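Local coordinates for cytochrome P450 (PDB 3OFT), which is a cytochrome P450, a haem-thiolate protein that holds protoporphyrin IX iron within a fold richer in helix than in strand, at residues D135-N147 with G235-A247. Residues are numbered along the deposited sequence; the frame is centred on the assembly and turned at random.
With HEM (protoporphyrin IX containing Fe), chain D.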
loop_
_atom_site.group_PDB
_atom_site.type_symbol
_atom_site.label_atom_id
_atom_site.label_comp_id
_atom_site.label_asym_id
_atom_site.label_seq_id
_atom_site.Cartn_x
_atom_site.Cartn_y
_atom_site.Cartn_z
ATOM N N ASP A 135 9.211 19.182 4.824
ATOM C CA ASP A 135 8.590 18.637 3.624
ATOM C C ASP A 135 8.263 17.214 4.042
ATOM O O ASP A 135 9.102 16.330 3.995
ATOM C CB ASP A 135 9.569 18.734 2.437
ATOM C CG ASP A 135 9.988 20.191 2.133
ATOM O OD1 ASP A 135 11.211 20.498 2.173
ATOM O OD2 ASP A 135 9.080 21.031 1.879
ATOM N N PHE A 136 7.025 17.009 4.476
ATOM C CA PHE A 136 6.662 15.803 5.212
ATOM C C PHE A 136 6.855 14.521 4.405
ATOM O O PHE A 136 7.216 13.501 4.971
ATOM C CB PHE A 136 5.224 15.893 5.700
ATOM C CG PHE A 136 4.807 14.724 6.558
ATOM C CD1 PHE A 136 5.030 14.758 7.921
ATOM C CD2 PHE A 136 4.218 13.580 5.989
ATOM C CE1 PHE A 136 4.661 13.684 8.729
ATOM C CE2 PHE A 136 3.850 12.499 6.779
ATOM C CZ PHE A 136 4.065 12.568 8.172
ATOM N N VAL A 137 6.611 14.567 3.105
ATOM C CA VAL A 137 6.796 13.380 2.278
ATOM C C VAL A 137 8.271 12.989 2.261
ATOM O O VAL A 137 8.601 11.822 2.514
ATOM C CB VAL A 137 6.254 13.559 0.835
ATOM C CG1 VAL A 137 6.664 12.390 -0.069
ATOM C CG2 VAL A 137 4.750 13.758 0.855
ATOM N N SER A 138 9.160 13.936 1.951
ATOM C CA SER A 138 10.552 13.546 1.824
ATOM C C SER A 138 11.253 13.424 3.185
ATOM O O SER A 138 12.175 12.633 3.316
ATOM C CB SER A 138 11.323 14.467 0.854
ATOM O OG SER A 138 11.183 15.795 1.262
ATOM N N ASP A 139 10.810 14.180 4.201
ATOM C CA ASP A 139 11.478 14.173 5.529
ATOM C C ASP A 139 10.937 13.110 6.484
ATOM O O ASP A 139 11.619 12.728 7.447
ATOM C CB ASP A 139 11.353 15.548 6.237
ATOM C CG ASP A 139 11.945 16.695 5.428
ATOM O OD1 ASP A 139 12.857 16.427 4.628
ATOM O OD2 ASP A 139 11.502 17.854 5.580
ATOM N N PHE A 140 9.702 12.658 6.264
ATOM C CA PHE A 140 9.121 11.703 7.203
ATOM C C PHE A 140 8.522 10.497 6.486
ATOM O O PHE A 140 8.907 9.371 6.782
ATOM C CB PHE A 140 8.064 12.373 8.117
ATOM C CG PHE A 140 7.679 11.529 9.312
ATOM C CD1 PHE A 140 8.273 11.743 10.548
ATOM C CD2 PHE A 140 6.734 10.481 9.178
ATOM C CE1 PHE A 140 7.905 10.957 11.668
ATOM C CE2 PHE A 140 6.364 9.702 10.267
ATOM C CZ PHE A 140 6.949 9.901 11.500
ATOM N N ALA A 141 7.545 10.724 5.606
ATOM C CA ALA A 141 6.741 9.610 5.077
ATOM C C ALA A 141 7.588 8.597 4.344
ATOM O O ALA A 141 7.357 7.406 4.471
ATOM C CB ALA A 141 5.587 10.136 4.125
ATOM N N GLU A 142 8.542 9.081 3.548
ATOM C CA GLU A 142 9.401 8.197 2.764
ATOM C C GLU A 142 10.596 7.669 3.557
ATOM O O GLU A 142 11.392 6.940 2.992
ATOM C CB GLU A 142 9.877 8.862 1.448
ATOM C CG GLU A 142 8.794 8.752 0.351
ATOM C CD GLU A 142 8.942 9.676 -0.884
ATOM O OE1 GLU A 142 8.047 9.554 -1.758
ATOM O OE2 GLU A 142 9.878 10.509 -0.981
ATOM N N ILE A 143 10.733 8.062 4.822
ATOM C CA ILE A 143 11.863 7.650 5.638
ATOM C C ILE A 143 11.392 6.573 6.616
ATOM O O ILE A 143 12.058 5.555 6.823
ATOM C CB ILE A 143 12.450 8.865 6.413
ATOM C CG1 ILE A 143 12.948 9.949 5.450
ATOM C CG2 ILE A 143 13.556 8.455 7.423
ATOM C CD1 ILE A 143 14.108 9.498 4.559
ATOM N N LEU A 144 10.228 6.804 7.218
ATOM C CA LEU A 144 9.753 5.906 8.266
ATOM C C LEU A 144 9.650 4.416 7.868
ATOM O O LEU A 144 10.081 3.556 8.649
ATOM C CB LEU A 144 8.436 6.396 8.860
ATOM C CG LEU A 144 7.968 5.587 10.090
ATOM C CD1 LEU A 144 8.789 5.945 11.324
ATOM C CD2 LEU A 144 6.493 5.812 10.367
ATOM N N PRO A 145 9.053 4.096 6.696
ATOM C CA PRO A 145 8.851 2.668 6.390
ATOM C C PRO A 145 10.162 1.893 6.266
ATOM O O PRO A 145 10.221 0.745 6.689
ATOM C CB PRO A 145 8.109 2.695 5.038
ATOM C CG PRO A 145 7.399 4.055 5.038
ATOM C CD PRO A 145 8.431 4.954 5.665
ATOM N N LEU A 146 11.200 2.506 5.702
ATOM C CA LEU A 146 12.495 1.818 5.649
ATOM C C LEU A 146 13.086 1.646 7.037
ATOM O O LEU A 146 13.574 0.563 7.328
ATOM C CB LEU A 146 13.496 2.506 4.716
ATOM C CG LEU A 146 14.825 1.720 4.593
ATOM C CD1 LEU A 146 14.636 0.337 3.900
ATOM C CD2 LEU A 146 15.895 2.542 3.847
ATOM N N ASN A 147 13.057 2.686 7.884
ATOM C CA ASN A 147 13.465 2.520 9.287
ATOM C C ASN A 147 12.714 1.419 9.997
ATOM O O ASN A 147 13.293 0.633 10.770
ATOM C CB ASN A 147 13.353 3.824 10.111
ATOM C CG ASN A 147 14.349 4.881 9.674
ATOM O OD1 ASN A 147 15.165 4.638 8.781
ATOM N ND2 ASN A 147 14.262 6.083 10.281
ATOM N N GLY A 235 5.620 -3.119 1.915
ATOM C CA GLY A 235 5.480 -2.268 3.092
ATOM C C GLY A 235 6.113 -0.881 2.940
ATOM O O GLY A 235 6.033 -0.072 3.850
ATOM N N LEU A 236 6.747 -0.591 1.805
ATOM C CA LEU A 236 7.432 0.705 1.625
ATOM C C LEU A 236 6.531 1.809 1.066
ATOM O O LEU A 236 6.151 2.717 1.811
ATOM C CB LEU A 236 8.707 0.589 0.798
ATOM C CG LEU A 236 9.932 -0.071 1.461
ATOM C CD1 LEU A 236 11.121 -0.000 0.509
ATOM C CD2 LEU A 236 10.290 0.491 2.862
ATOM N N ASP A 237 6.157 1.743 -0.203
ATOM C CA ASP A 237 5.370 2.848 -0.787
ATOM C C ASP A 237 3.970 2.924 -0.195
ATOM O O ASP A 237 3.418 4.010 -0.082
ATOM C CB ASP A 237 5.282 2.772 -2.318
ATOM C CG ASP A 237 4.737 1.441 -2.842
ATOM O OD1 ASP A 237 4.346 0.565 -2.039
ATOM O OD2 ASP A 237 4.728 1.240 -4.096
ATOM N N THR A 238 3.379 1.776 0.157
ATOM C CA THR A 238 1.992 1.779 0.701
ATOM C C THR A 238 1.937 2.513 2.050
ATOM O O THR A 238 1.042 3.343 2.284
ATOM C CB THR A 238 1.501 0.345 0.950
ATOM O OG1 THR A 238 2.527 -0.354 1.673
ATOM C CG2 THR A 238 1.197 -0.380 -0.384
ATOM N N VAL A 239 2.907 2.218 2.922
ATOM C CA VAL A 239 2.950 2.825 4.251
ATOM C C VAL A 239 3.324 4.309 4.127
ATOM O O VAL A 239 2.696 5.149 4.755
ATOM C CB VAL A 239 3.857 2.069 5.228
ATOM C CG1 VAL A 239 4.001 2.825 6.578
ATOM C CG2 VAL A 239 3.233 0.662 5.513
ATOM N N ALA A 240 4.270 4.627 3.247
ATOM C CA ALA A 240 4.588 6.006 3.017
ATOM C C ALA A 240 3.334 6.793 2.574
ATOM O O ALA A 240 3.099 7.926 3.040
ATOM C CB ALA A 240 5.731 6.117 1.979
ATOM N N ALA A 241 2.551 6.209 1.673
ATOM C CA ALA A 241 1.385 6.896 1.115
ATOM C C ALA A 241 0.334 7.122 2.194
ATOM O O ALA A 241 -0.199 8.221 2.322
ATOM C CB ALA A 241 0.772 6.106 -0.036
ATOM N N MET A 242 0.079 6.092 2.983
ATOM C CA MET A 242 -0.957 6.169 4.013
ATOM C C MET A 242 -0.567 7.184 5.104
ATOM O O MET A 242 -1.416 7.975 5.542
ATOM C CB MET A 242 -1.233 4.786 4.625
ATOM C CG MET A 242 -2.449 4.785 5.647
ATOM S SD MET A 242 -4.016 5.445 5.021
ATOM C CE MET A 242 -4.499 4.073 3.925
ATOM N N ILE A 243 0.697 7.142 5.532
ATOM C CA ILE A 243 1.170 8.058 6.581
ATOM C C ILE A 243 1.056 9.489 6.077
ATOM O O ILE A 243 0.627 10.377 6.825
ATOM C CB ILE A 243 2.628 7.731 7.085
ATOM C CG1 ILE A 243 2.681 6.406 7.875
ATOM C CG2 ILE A 243 3.268 8.873 7.927
ATOM C CD1 ILE A 243 1.709 6.269 8.997
ATOM N N GLY A 244 1.446 9.707 4.816
ATOM C CA GLY A 244 1.279 11.054 4.204
ATOM C C GLY A 244 -0.177 11.525 4.185
ATOM O O GLY A 244 -0.457 12.697 4.504
ATOM N N MET A 245 -1.109 10.619 3.850
ATOM C CA MET A 245 -2.518 10.985 3.765
ATOM C C MET A 245 -3.071 11.307 5.167
ATOM O O MET A 245 -3.892 12.227 5.342
ATOM C CB MET A 245 -3.326 9.825 3.181
ATOM C CG MET A 245 -3.201 9.652 1.667
ATOM S SD MET A 245 -3.429 11.166 0.712
ATOM C CE MET A 245 -4.766 12.018 1.493
ATOM N N VAL A 246 -2.631 10.513 6.144
ATOM C CA VAL A 246 -3.004 10.752 7.558
ATOM C C VAL A 246 -2.501 12.116 8.045
ATOM O O VAL A 246 -3.249 12.888 8.700
ATOM C CB VAL A 246 -2.519 9.616 8.452
ATOM C CG1 VAL A 246 -2.693 10.051 9.937
ATOM C CG2 VAL A 246 -3.375 8.329 8.143
ATOM N N ALA A 247 -1.254 12.427 7.731
ATOM C CA ALA A 247 -0.711 13.755 8.111
ATOM C C ALA A 247 -1.424 14.901 7.393
ATOM O O ALA A 247 -1.652 15.952 8.003
ATOM C CB ALA A 247 0.816 13.848 7.856
HETATM C CHA HEM D . -1.143 -7.418 -0.263
HETATM C CHB HEM D . -2.322 -2.785 0.656
HETATM C CHC HEM D . 1.089 -2.622 4.067
HETATM C CHD HEM D . 2.896 -6.769 2.442
HETATM C C1A HEM D . -1.790 -6.196 -0.244
HETATM C C2A HEM D . -2.975 -5.886 -1.008
HETATM C C3A HEM D . -3.324 -4.626 -0.775
HETATM C C4A HEM D . -2.331 -4.057 0.138
HETATM C CMA HEM D . -4.521 -3.906 -1.446
HETATM C CAA HEM D . -3.754 -6.885 -1.913
HETATM C CBA HEM D . -3.057 -6.934 -3.254
HETATM C CGA HEM D . -3.801 -7.801 -4.259
HETATM O O1A HEM D . -3.242 -8.027 -5.378
HETATM O O2A HEM D . -4.947 -8.293 -4.011
HETATM C C1B HEM D . -1.510 -2.319 1.681
HETATM C C2B HEM D . -1.617 -1.040 2.333
HETATM C C3B HEM D . -0.660 -1.016 3.282
HETATM C C4B HEM D . 0.058 -2.275 3.236
HETATM C CMB HEM D . -2.657 0.035 1.965
HETATM C CAB HEM D . -0.244 0.069 4.280
HETATM C CBB HEM D . -0.807 1.290 4.322
HETATM C C1C HEM D . 1.908 -3.708 3.975
HETATM C C2C HEM D . 3.023 -4.045 4.850
HETATM C C3C HEM D . 3.537 -5.205 4.351
HETATM C C4C HEM D . 2.714 -5.655 3.253
HETATM C CMC HEM D . 3.510 -3.178 6.055
HETATM C CAC HEM D . 4.710 -6.084 4.849
HETATM C CBC HEM D . 5.774 -5.579 5.463
HETATM C C1D HEM D . 1.983 -7.332 1.612
HETATM C C2D HEM D . 2.152 -8.631 0.977
HETATM C C3D HEM D . 0.877 -8.838 0.180
HETATM C C4D HEM D . 0.076 -7.658 0.351
HETATM C CMD HEM D . 3.356 -9.625 1.143
HETATM C CAD HEM D . 0.575 -10.109 -0.666
HETATM C CBD HEM D . -0.418 -10.940 0.163
HETATM C CGD HEM D . -0.861 -12.089 -0.749
HETATM O O1D HEM D . -0.683 -12.043 -1.984
HETATM O O2D HEM D . -1.456 -13.058 -0.266
HETATM N NA HEM D . -1.430 -5.051 0.470
HETATM N NB HEM D . -0.512 -3.045 2.299
HETATM N NC HEM D . 1.727 -4.729 3.055
HETATM N ND HEM D . 0.771 -6.785 1.203
HETATM FE FE HEM D . 0.097 -4.934 1.811
HETATM O O HOH W 1 1.519 -4.058 0.100
#
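Pro145 plugs into helix 221-252 as a knob into a hole made by Gly235, Leu236, Val239 and Ala240. Its CG lies 3.7 Å from Ala240 N and 3.9 Å from Val239 CG1, while Leu236 CD2 lies alongside Pro145, touching its CB and C and the N of Leu146. The same Ala240 also meets the residue four before Pro145: its CB lies 3.2 Å from Ala141 O, and its CA gives that oxygen a CA-H...O contact; no hydrogen bond crosses the interface. At the far end Ala247 CB makes a CH-pi contact over one face of the Phe136 ring, 3.7 Å from its centroid. Ile243 CG2 and Gly244 CA meet the ring's edge, and Phe140 CB backs its opposite face. The ring reaches this helix because chi1 (-176°) turns CG away from the backbone N; Trp362 packs against it edge-to-face. Ala141 closes a wider pi-type turn in helix 136-141, its N and Phe140 N both bonding to Phe136 O. On the haem side, Val239 splits its branches: CG1 meets Pro145 and CG2 lies 3.7 Å from HEM CAB. Thr238 and Gly235 line the haem, Thr238 OG1 bonding back to Gly234 O beside the kink. Helix 221-252 is the long distal helix of the P450 fold, crossing over the haem.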